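Thermotoga maritima TmcAL (Thermotoga maritima, PDB 5Y0T) belongs to the HIGH nucleotidyl transferase family of the HUP clan, with a Rossmann-like alpha/beta fold, and holds adenosine-5'-rp-alpha-thio-triphosphate in a pocket. Local coordinates at residues L70-A75 with I388-K393; P334-I339 with Q382-Q387. One frame throughout, in Å; residues are numbered along the deposited sequence.

Contact 1. Residues L70-A75 with I388-K393; sequences LPVVFA and IDLDVK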
loop_
_atom_site.group_PDB
_atom_site.type_symbol
_atom_site.label_atom_id
_atom_site.label_comp_id
_atom_site.label_asym_id
_atom_site.label_seq_id
_atom_site.Cartn_x
_atom_site.Cartn_y
_atom_site.Cartn_z
ATOM N N LEU A 70 -5.506 20.963 11.932
ATOM C CA LEU A 70 -4.516 21.401 10.947
ATOM C C LEU A 70 -4.496 20.323 9.867
ATOM O O LEU A 70 -4.175 19.177 10.163
ATOM C CB LEU A 70 -3.139 21.566 11.600
ATOM C CG LEU A 70 -1.938 21.897 10.688
ATOM C CD1 LEU A 70 -2.168 23.232 9.998
ATOM C CD2 LEU A 70 -0.645 21.920 11.479
ATOM N N PRO A 71 -4.884 20.663 8.622
ATOM C CA PRO A 71 -4.978 19.585 7.622
ATOM C C PRO A 71 -3.685 18.803 7.459
ATOM O O PRO A 71 -2.596 19.376 7.592
ATOM C CB PRO A 71 -5.337 20.342 6.329
ATOM C CG PRO A 71 -6.208 21.488 6.857
ATOM C CD PRO A 71 -5.438 21.931 8.117
ATOM N N VAL A 72 -3.815 17.510 7.183
ATOM C CA VAL A 72 -2.670 16.595 7.066
ATOM C C VAL A 72 -1.561 17.125 6.160
ATOM O O VAL A 72 -0.379 16.951 6.444
ATOM C CB VAL A 72 -3.117 15.211 6.529
ATOM C CG1 VAL A 72 -1.904 14.315 6.236
ATOM C CG2 VAL A 72 -4.080 14.544 7.517
ATOM N N VAL A 73 -1.939 17.769 5.061
ATOM C CA VAL A 73 -0.938 18.222 4.113
ATOM C C VAL A 73 0.030 19.238 4.751
ATOM O O VAL A 73 1.171 19.357 4.309
ATOM C CB VAL A 73 -1.613 18.824 2.839
ATOM C CG1 VAL A 73 -2.441 20.096 3.187
ATOM C CG2 VAL A 73 -0.575 19.081 1.758
ATOM N N PHE A 74 -0.447 20.019 5.729
ATOM C CA PHE A 74 0.423 20.886 6.549
ATOM C C PHE A 74 0.990 20.226 7.798
ATOM O O PHE A 74 2.151 20.442 8.145
ATOM C CB PHE A 74 -0.323 22.163 6.931
ATOM C CG PHE A 74 -0.926 22.853 5.742
ATOM C CD1 PHE A 74 -0.108 23.459 4.802
ATOM C CD2 PHE A 74 -2.303 22.828 5.526
ATOM C CE1 PHE A 74 -0.655 24.070 3.673
ATOM C CE2 PHE A 74 -2.859 23.442 4.408
ATOM C CZ PHE A 74 -2.032 24.056 3.479
ATOM N N ALA A 75 0.152 19.455 8.491
ATOM C CA ALA A 75 0.537 18.859 9.775
ATOM C C ALA A 75 1.773 17.965 9.675
ATOM O O ALA A 75 2.516 17.806 10.649
ATOM C CB ALA A 75 -0.658 18.055 10.363
ATOM N N ILE A 388 -9.255 17.594 1.911
ATOM C CA ILE A 388 -10.099 16.953 2.916
ATOM C C ILE A 388 -10.137 15.429 2.701
ATOM O O ILE A 388 -10.234 14.667 3.669
ATOM C CB ILE A 388 -11.523 17.572 2.939
ATOM C CG1 ILE A 388 -12.158 17.413 4.323
ATOM C CG2 ILE A 388 -12.435 16.994 1.818
ATOM C CD1 ILE A 388 -13.372 18.337 4.529
ATOM N N ASP A 389 -9.983 14.988 1.454
ATOM C CA ASP A 389 -9.857 13.564 1.152
ATOM C C ASP A 389 -8.611 12.974 1.832
ATOM O O ASP A 389 -8.642 11.852 2.358
ATOM C CB ASP A 389 -9.788 13.338 -0.359
ATOM C CG ASP A 389 -9.469 11.886 -0.717
ATOM O OD1 ASP A 389 -10.376 11.037 -0.610
ATOM O OD2 ASP A 389 -8.306 11.600 -1.083
ATOM N N LEU A 390 -7.532 13.744 1.855
ATOM C CA LEU A 390 -6.318 13.318 2.559
ATOM C C LEU A 390 -6.555 13.233 4.062
ATOM O O LEU A 390 -6.133 12.259 4.710
ATOM C CB LEU A 390 -5.154 14.268 2.236
ATOM C CG LEU A 390 -3.848 14.007 2.990
ATOM C CD1 LEU A 390 -3.361 12.549 2.789
ATOM C CD2 LEU A 390 -2.784 14.994 2.583
ATOM N N ASP A 391 -7.257 14.218 4.629
ATOM C CA ASP A 391 -7.582 14.169 6.061
ATOM C C ASP A 391 -8.360 12.894 6.426
ATOM O O ASP A 391 -8.057 12.223 7.421
ATOM C CB ASP A 391 -8.391 15.408 6.483
ATOM C CG ASP A 391 -7.559 16.685 6.482
ATOM O OD1 ASP A 391 -6.316 16.600 6.338
ATOM O OD2 ASP A 391 -8.156 17.783 6.607
ATOM N N VAL A 392 -9.342 12.555 5.600
ATOM C CA VAL A 392 -10.186 11.362 5.806
ATOM C C VAL A 392 -9.386 10.069 5.623
ATOM O O VAL A 392 -9.503 9.127 6.416
ATOM C CB VAL A 392 -11.384 11.371 4.838
ATOM C CG1 VAL A 392 -12.138 10.026 4.867
ATOM C CG2 VAL A 392 -12.319 12.518 5.193
ATOM N N LYS A 393 -8.559 10.050 4.581
ATOM C CA LYS A 393 -7.725 8.891 4.279
ATOM C C LYS A 393 -6.755 8.609 5.431
ATOM O O LYS A 393 -6.551 7.452 5.821
ATOM C CB LYS A 393 -6.966 9.118 2.964
ATOM C CG LYS A 393 -5.829 8.130 2.711
ATOM C CD LYS A 393 -5.366 8.150 1.247
ATOM C CE LYS A 393 -4.726 9.469 0.844
ATOM N NZ LYS A 393 -4.412 9.531 -0.628
HETATM O O HOH W 1 -4.900 17.513 4.073
#
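The short helix 72-75 begins right against the flank of helix 381-399, the backbones coming nearest where the CA atoms of Val-72 and Asp-391 stand 5.6 Å apart. Asp-391 carries the polar half of the contact. Its CG lies beside its own backbone N (chi1 -70°), which brings the carboxylate to the first turn of the short helix. There Asp-391 OD1 accepts a hydrogen bond from the backbone N of Val-72 at 2.8 Å through its syn lone pair, and the bond is nearly straight, 164° at the hydrogen. The same oxygen takes a hydrogen from water 1, and that water in turn accepts from Val-73 N at 3.1 Å, so one carboxylate oxygen serves two successive amides, one directly and one through water. The other oxygen is hydrogen-bonded to the hydroxyl of Tyr-336, and Pro-71 CB lies 3.8 Å from Asp-391 OD2. With both oxygens gripped, the carboxylate has little freedom to turn. A negative charge beside the start of a helix should be favourable, which would help Asp-391 stay ionised although it is buried.

Val-72 slots in between Asp-391 and Leu-390. Its CG2 slides along the acid to 3.3 Å from Asp-391 OD1, while CG1 meets Leu-390 CG at 3.8 Å, the two side chains crossing at about a right angle. Leu-390 reaches on with CD2, which comes within 4.0 Å of Val-73 CB. Pro-71 occupies the N-cap position, and its O accepts from both Phe-74 N and Ala-75 N. An acid from a distant helix meeting the amides of a helix's first turn, here just past the end of strand 66-70, joins helix 381-399 to a strand-to-helix junction of this Rossmann-like fold.

Contact 2. Residues P334-I339 with Q382-Q387; sequences PQYIRI and QLFLEQ. With EDO (1,2-ethanediol), chain G.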
loop_
_atom_site.group_PDB
_atom_site.type_symbol
_atom_site.label_atom_id
_atom_site.label_comp_id
_atom_site.label_asym_id
_atom_site.label_seq_id
_atom_site.Cartn_x
_atom_site.Cartn_y
_atom_site.Cartn_z
ATOM N N PRO A 334 -4.840 26.180 3.269
ATOM C CA PRO A 334 -6.007 25.351 3.609
ATOM C C PRO A 334 -7.269 25.943 3.014
ATOM O O PRO A 334 -7.392 27.172 2.950
ATOM C CB PRO A 334 -6.047 25.402 5.146
ATOM C CG PRO A 334 -5.390 26.727 5.474
ATOM C CD PRO A 334 -4.258 26.821 4.459
ATOM N N GLN A 335 -8.160 25.093 2.511
ATOM C CA GLN A 335 -9.381 25.576 1.894
ATOM C C GLN A 335 -10.596 25.477 2.825
ATOM O O GLN A 335 -11.703 25.830 2.431
ATOM C CB GLN A 335 -9.630 24.819 0.580
ATOM C CG GLN A 335 -8.494 25.028 -0.444
ATOM C CD GLN A 335 -8.297 26.496 -0.808
ATOM O OE1 GLN A 335 -9.215 27.140 -1.297
ATOM N NE2 GLN A 335 -7.088 27.028 -0.568
ATOM N N TYR A 336 -10.404 24.999 4.057
ATOM C CA TYR A 336 -11.541 24.869 4.981
ATOM C C TYR A 336 -11.052 24.946 6.420
ATOM O O TYR A 336 -9.870 24.724 6.710
ATOM C CB TYR A 336 -12.302 23.522 4.775
ATOM C CG TYR A 336 -11.341 22.350 4.766
ATOM C CD1 TYR A 336 -10.915 21.752 5.949
ATOM C CD2 TYR A 336 -10.801 21.887 3.569
ATOM C CE1 TYR A 336 -9.990 20.713 5.937
ATOM C CE2 TYR A 336 -9.884 20.856 3.552
ATOM C CZ TYR A 336 -9.488 20.261 4.721
ATOM O OH TYR A 336 -8.552 19.239 4.666
ATOM N N ILE A 337 -11.975 25.249 7.313
ATOM C CA ILE A 337 -11.712 25.160 8.733
ATOM C C ILE A 337 -12.470 23.957 9.281
ATOM O O ILE A 337 -13.699 23.964 9.306
ATOM C CB ILE A 337 -12.153 26.437 9.471
ATOM C CG1 ILE A 337 -11.327 27.637 8.983
ATOM C CG2 ILE A 337 -11.962 26.244 10.972
ATOM C CD1 ILE A 337 -11.970 29.004 9.280
ATOM N N ARG A 338 -11.742 22.937 9.730
ATOM C CA ARG A 338 -12.379 21.730 10.271
ATOM C C ARG A 338 -12.520 21.863 11.789
ATOM O O ARG A 338 -11.529 22.031 12.475
ATOM C CB ARG A 338 -11.561 20.469 9.924
ATOM C CG ARG A 338 -12.024 19.187 10.668
ATOM C CD ARG A 338 -13.238 18.530 9.994
ATOM N NE ARG A 338 -13.686 17.337 10.729
ATOM C CZ ARG A 338 -13.157 16.128 10.569
ATOM N NH1 ARG A 338 -12.182 15.942 9.680
ATOM N NH2 ARG A 338 -13.620 15.098 11.271
ATOM N N ILE A 339 -13.743 21.769 12.306
ATOM C CA ILE A 339 -13.973 21.834 13.749
ATOM C C ILE A 339 -13.893 20.430 14.327
ATOM O O ILE A 339 -14.696 19.583 13.958
ATOM C CB ILE A 339 -15.371 22.402 14.105
ATOM C CG1 ILE A 339 -15.647 23.747 13.419
ATOM C CG2 ILE A 339 -15.563 22.458 15.633
ATOM C CD1 ILE A 339 -14.621 24.795 13.651
ATOM N N GLN A 382 -11.234 21.995 -6.291
ATOM C CA GLN A 382 -10.486 20.747 -6.430
ATOM C C GLN A 382 -9.474 20.593 -5.291
ATOM O O GLN A 382 -9.324 19.511 -4.743
ATOM C CB GLN A 382 -9.789 20.670 -7.793
ATOM C CG GLN A 382 -9.321 19.250 -8.160
ATOM C CD GLN A 382 -10.318 18.153 -7.739
ATOM O OE1 GLN A 382 -9.969 17.247 -6.972
ATOM N NE2 GLN A 382 -11.556 18.233 -8.245
ATOM N N LEU A 383 -8.805 21.681 -4.913
ATOM C CA LEU A 383 -7.840 21.626 -3.812
ATOM C C LEU A 383 -8.524 21.281 -2.480
ATOM O O LEU A 383 -8.029 20.447 -1.682
ATOM C CB LEU A 383 -7.095 22.955 -3.697
ATOM C CG LEU A 383 -5.958 22.977 -2.673
ATOM C CD1 LEU A 383 -4.912 21.905 -3.002
ATOM C CD2 LEU A 383 -5.333 24.360 -2.680
ATOM N N PHE A 384 -9.668 21.912 -2.250
ATOM C CA PHE A 384 -10.497 21.627 -1.074
ATOM C C PHE A 384 -10.774 20.123 -1.014
ATOM O O PHE A 384 -10.530 19.481 0.000
ATOM C CB PHE A 384 -11.796 22.456 -1.159
ATOM C CG PHE A 384 -12.758 22.286 0.003
ATOM C CD1 PHE A 384 -13.365 21.061 0.276
ATOM C CD2 PHE A 384 -13.138 23.391 0.758
ATOM C CE1 PHE A 384 -14.289 20.934 1.314
ATOM C CE2 PHE A 384 -14.075 23.277 1.783
ATOM C CZ PHE A 384 -14.643 22.042 2.069
ATOM N N LEU A 385 -11.280 19.565 -2.111
ATOM C CA LEU A 385 -11.610 18.146 -2.139
ATOM C C LEU A 385 -10.382 17.265 -1.914
ATOM O O LEU A 385 -10.457 16.292 -1.165
ATOM C CB LEU A 385 -12.296 17.774 -3.467
ATOM C CG LEU A 385 -13.701 18.361 -3.639
ATOM C CD1 LEU A 385 -14.261 18.079 -5.058
ATOM C CD2 LEU A 385 -14.656 17.842 -2.575
ATOM N N GLU A 386 -9.256 17.599 -2.549
ATOM C CA GLU A 386 -8.014 16.842 -2.339
ATOM C C GLU A 386 -7.504 16.934 -0.910
ATOM O O GLU A 386 -7.096 15.921 -0.321
ATOM C CB GLU A 386 -6.922 17.306 -3.324
ATOM C CG GLU A 386 -7.300 16.971 -4.764
ATOM C CD GLU A 386 -6.241 17.346 -5.795
ATOM O OE1 GLU A 386 -5.166 17.846 -5.415
ATOM O OE2 GLU A 386 -6.494 17.134 -6.998
ATOM N N GLN A 387 -7.544 18.131 -0.333
ATOM C CA GLN A 387 -7.086 18.299 1.034
ATOM C C GLN A 387 -7.929 17.482 2.007
ATOM O O GLN A 387 -7.388 16.739 2.837
ATOM C CB GLN A 387 -7.098 19.787 1.433
ATOM C CG GLN A 387 -6.000 20.608 0.776
ATOM C CD GLN A 387 -6.055 22.091 1.140
ATOM O OE1 GLN A 387 -7.049 22.576 1.683
ATOM N NE2 GLN A 387 -4.975 22.811 0.852
HETATM C C1 EDO G . -9.110 30.122 -0.138
HETATM O O1 EDO G . -10.044 31.015 -0.775
HETATM C C2 EDO G . -7.682 30.641 -0.330
HETATM O O2 EDO G . -7.125 30.102 -1.553
#
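Tyr-336, Gln-335 and Gln-387 bury the most surface here. Tyr-336 keeps CG in the crowded position between its backbone N and carbonyl carbon (chi1 50°), and this sends the ring over toward the helix. Its edge points at the face of Phe-384 in an edge-to-face stack, planes at 62°, with Tyr-336 CD2 over the centre of that ring; Tyr-336 CB also touches Phe-384 CE2 at 3.5 Å. On another side, CB of Gln-387 sits at the edge of the tyrosine ring, 3.7 Å from CE2 of Tyr-336.

Gln-387, extended beyond CG, puts OE1 2.9 Å from the backbone N of Gln-335, which meets a lone pair in the carbonyl plane through a somewhat bent bond (144°). Its NE2 donates to Gly-333 O. Gln-335 lays its CB on Phe-384 CB at 3.6 Å and bends at chi2, so that OE1 accepts from Asp-380 N while NE2 serves Gly-333 O and the bound 1,2-ethanediol. The O of Gln-335 is buried without a partner.

Helix 323-332 packs on Leu-383 and Gln-387, helix 368-374 on Phe-384, and helix 79-92 on Pro-334, just ahead of strand 337-343.

Overall arrangement
From the N terminus, the chain completes strand 66-70 and immediately enters the first half of contact 1, whose partner comes 312 intervening residues later. Near the far end of that long loop, 334-339 leads into strand 337-343, which runs antiparallel to strand 66-70; contact 2 then closes a much shorter loop, of 42 residues, lying wholly within the first. Both loops close on successive turns of helix 381-399, and the contact centres are only about 8 Å apart. Tyr-336 OH, 2.5 Å from Asp-391 OD2 in a probable hydrogen bond, joins them directly. Together they join one helix to the ends of two neighbouring strands.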